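Local coordinates for DUF4393 domain-containing protein (Alcanivorax borkumensis, PDB 3H35) that is of unknown function but belongs to the abortive infection alpha family and may take part in bacterial defence against phage, at residues A[132-136]-A[157-161]. Numbering follows the deposited sequence.
Sequences YELCE and IRRET
Helix segment 132-136 runs roughly against strand 157-161, their axes 136° apart and 10.6 Å at closest approach; the CA of Tyr-132 lies nearest that of Arg-159, and the CA of Glu-136 nearest that of Ile-157. Arg-159, long enough to cross from strand to helix, carries most of the contact. Its aliphatic part lies over one face of the Tyr-132 ring, CB standing 3.9 Å from the ring centroid in a CH-pi contact, while the chain, extended from CG to NE (chi2 169°, chi3 167°), carries the guanidinium on to the helix, nearly parallel to the ring plane, with Tyr-132 CB over one of its faces. Glu-136, one turn after Tyr-132, grips that guanidinium side-on: Arg-159 NE donates to Glu-136 OE2 and Arg-159 NH2 to Glu-136 OE1, each 2.8 Å and nearly straight. Both oxygens are met on their syn sides, somewhat out of the carboxylate plane; two bonds at once restrict the rotation of either group. A water links Arg-159 NH1 to Glu-133 OE2. Tyrosine suits its buried place by pairing a flat hydrophobic ring with a polar end: its OH donates to Glu-160 O (2.7 Å) from above the carbonyl plane, and also bonds Thr-125 N. Glu-160 has its CB pointing away from the helix, and its carboxylate is held by Thr-75 and Arg-90. Salt bridge and aromatic ring thus join helix 129-137 to inner strand 156-164, helix-on-sheet packing of an alpha+beta domain with an antiparallel sheet.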
ATOM      1  N   TYR A 132      21.572 -14.213   0.597  1.00 29.37           N
ATOM      2  CA  TYR A 132      20.484 -14.710  -0.235  1.00 29.38           C
ATOM      3  C   TYR A 132      20.329 -16.223  -0.073  1.00 29.89           C
ATOM      4  O   TYR A 132      19.202 -16.723   0.040  1.00 29.63           O
ATOM      5  CB  TYR A 132      20.740 -14.400  -1.696  1.00 29.12           C
ATOM      6  CG  TYR A 132      20.737 -12.918  -2.034  1.00 28.86           C
ATOM      7  CD1 TYR A 132      19.593 -12.151  -1.879  1.00 26.21           C
ATOM      8  CD2 TYR A 132      21.875 -12.297  -2.552  1.00 28.11           C
ATOM      9  CE1 TYR A 132      19.598 -10.787  -2.177  1.00 26.70           C
ATOM     10  CE2 TYR A 132      21.888 -10.957  -2.857  1.00 28.60           C
ATOM     11  CZ  TYR A 132      20.740 -10.193  -2.679  1.00 27.72           C
ATOM     12  OH  TYR A 132      20.770  -8.847  -3.006  1.00 27.01           O
ATOM     13  N   GLU A 133      21.474 -16.932  -0.070  1.00 30.32           N
ATOM     14  CA  GLU A 133      21.508 -18.373   0.062  1.00 31.09           C
ATOM     15  C   GLU A 133      20.934 -18.812   1.390  1.00 31.26           C
ATOM     16  O   GLU A 133      20.081 -19.693   1.430  1.00 32.33           O
ATOM     17  CB  GLU A 133      22.936 -18.915  -0.143  1.00 31.10           C
ATOM     18  CG  GLU A 133      23.423 -18.749  -1.568  1.00 31.55           C
ATOM     19  CD  GLU A 133      24.929 -19.021  -1.771  1.00 35.61           C
ATOM     20  OE1 GLU A 133      25.652 -19.396  -0.792  1.00 38.18           O
ATOM     21  OE2 GLU A 133      25.392 -18.852  -2.926  1.00 31.92           O
ATOM     22  N   LEU A 134      21.359 -18.178   2.476  1.00 31.67           N
ATOM     23  CA  LEU A 134      20.726 -18.411   3.772  1.00 31.82           C
ATOM     24  C   LEU A 134      19.222 -18.151   3.726  1.00 32.19           C
ATOM     25  O   LEU A 134      18.457 -18.933   4.280  1.00 32.38           O
ATOM     26  CB  LEU A 134      21.321 -17.517   4.860  1.00 31.79           C
ATOM     27  CG  LEU A 134      22.762 -17.760   5.260  1.00 34.43           C
ATOM     28  CD1 LEU A 134      23.131 -16.678   6.271  1.00 34.80           C
ATOM     29  CD2 LEU A 134      23.032 -19.231   5.815  1.00 33.89           C
ATOM     30  N   CYS A 135      18.789 -17.047   3.109  1.00 32.01           N
ATOM     31  CA  CYS A 135      17.366 -16.771   3.040  1.00 32.23           C
ATOM     32  C   CYS A 135      16.615 -17.813   2.210  1.00 32.33           C
ATOM     33  O   CYS A 135      15.518 -18.234   2.576  1.00 30.85           O
ATOM     34  CB  CYS A 135      17.112 -15.407   2.416  1.00 33.14           C
ATOM     35  SG  CYS A 135      17.543 -14.046   3.488  1.00 33.88           S
ATOM     36  N   GLU A 136      17.182 -18.176   1.067  1.00 32.00           N
ATOM     37  CA  GLU A 136      16.513 -19.121   0.194  1.00 33.41           C
ATOM     38  C   GLU A 136      16.383 -20.493   0.879  1.00 34.36           C
ATOM     39  O   GLU A 136      15.451 -21.254   0.605  1.00 34.66           O
ATOM     40  CB  GLU A 136      17.232 -19.226  -1.150  1.00 33.57           C
ATOM     41  CG  GLU A 136      16.935 -18.015  -2.033  1.00 34.64           C
ATOM     42  CD  GLU A 136      17.969 -17.750  -3.115  1.00 36.60           C
ATOM     43  OE1 GLU A 136      19.024 -18.398  -3.106  1.00 37.81           O
ATOM     44  OE2 GLU A 136      17.758 -16.854  -3.968  1.00 36.25           O
ATOM     45  N   ILE A 157      11.319 -16.004  -7.666  1.00 27.35           N
ATOM     46  CA  ILE A 157      12.150 -15.328  -6.679  1.00 27.69           C
ATOM     47  C   ILE A 157      13.026 -14.367  -7.410  1.00 28.24           C
ATOM     48  O   ILE A 157      13.661 -14.725  -8.394  1.00 27.85           O
ATOM     49  CB  ILE A 157      13.120 -16.259  -5.966  1.00 27.75           C
ATOM     50  CG1 ILE A 157      12.356 -17.389  -5.267  1.00 28.57           C
ATOM     51  CG2 ILE A 157      13.963 -15.443  -4.946  1.00 27.27           C
ATOM     52  CD1 ILE A 157      13.216 -18.386  -4.509  1.00 27.97           C
ATOM     53  N   ARG A 158      13.091 -13.150  -6.905  1.00 28.60           N
ATOM     54  CA  ARG A 158      14.079 -12.216  -7.357  1.00 29.21           C
ATOM     55  C   ARG A 158      14.889 -11.729  -6.190  1.00 28.83           C
ATOM     56  O   ARG A 158      14.328 -11.281  -5.189  1.00 28.59           O
ATOM     57  CB  ARG A 158      13.439 -11.031  -8.064  1.00 29.34           C
ATOM     58  CG  ARG A 158      14.461 -10.142  -8.714  1.00 31.62           C
ATOM     59  CD  ARG A 158      13.788  -9.101  -9.629  1.00 37.09           C
ATOM     60  NE  ARG A 158      14.762  -8.341 -10.424  1.00 39.58           N
ATOM     61  CZ  ARG A 158      15.203  -7.112 -10.132  1.00 42.77           C
ATOM     62  NH1 ARG A 158      16.083  -6.512 -10.931  1.00 43.19           N
ATOM     63  NH2 ARG A 158      14.771  -6.466  -9.060  1.00 42.49           N
ATOM     64  N   ARG A 159      16.207 -11.818  -6.336  1.00 28.32           N
ATOM     65  CA  ARG A 159      17.132 -11.325  -5.354  1.00 29.01           C
ATOM     66  C   ARG A 159      17.277  -9.811  -5.489  1.00 28.81           C
ATOM     67  O   ARG A 159      17.634  -9.286  -6.527  1.00 28.39           O
ATOM     68  CB  ARG A 159      18.487 -11.998  -5.477  1.00 29.05           C
ATOM     69  CG  ARG A 159      18.486 -13.489  -5.131  1.00 30.03           C
ATOM     70  CD  ARG A 159      19.804 -14.099  -5.540  1.00 32.72           C
ATOM     71  NE  ARG A 159      20.005 -15.420  -4.974  1.00 34.40           N
ATOM     72  CZ  ARG A 159      21.143 -16.088  -5.051  1.00 34.99           C
ATOM     73  NH1 ARG A 159      22.196 -15.562  -5.678  1.00 37.82           N
ATOM     74  NH2 ARG A 159      21.239 -17.269  -4.474  1.00 35.85           N
ATOM     75  N   GLU A 160      16.986  -9.126  -4.392  1.00 28.46           N
ATOM     76  CA  GLU A 160      17.016  -7.683  -4.353  1.00 28.24           C
ATOM     77  C   GLU A 160      17.752  -7.214  -3.077  1.00 27.56           C
ATOM     78  O   GLU A 160      18.267  -8.022  -2.290  1.00 27.20           O
ATOM     79  CB  GLU A 160      15.577  -7.161  -4.436  1.00 27.78           C
ATOM     80  CG  GLU A 160      14.865  -7.563  -5.753  1.00 29.09           C
ATOM     81  CD  GLU A 160      13.451  -7.025  -5.880  1.00 29.14           C
ATOM     82  OE1 GLU A 160      12.767  -6.810  -4.853  1.00 30.12           O
ATOM     83  OE2 GLU A 160      13.017  -6.822  -7.028  1.00 31.23           O
ATOM     84  N   THR A 161      17.822  -5.903  -2.910  1.00 26.75           N
ATOM     85  CA  THR A 161      18.488  -5.299  -1.788  1.00 26.30           C
ATOM     86  C   THR A 161      17.553  -4.340  -1.039  1.00 25.97           C
ATOM     87  O   THR A 161      16.920  -3.477  -1.651  1.00 25.85           O
ATOM     88  CB  THR A 161      19.722  -4.556  -2.282  1.00 27.30           C
ATOM     89  OG1 THR A 161      20.533  -5.464  -3.060  1.00 27.70           O
ATOM     90  CG2 THR A 161      20.512  -4.002  -1.089  1.00 25.09           C
TER
HETATM   91  O   HOH W   1      24.322 -17.778  -4.986  1.00 34.04           O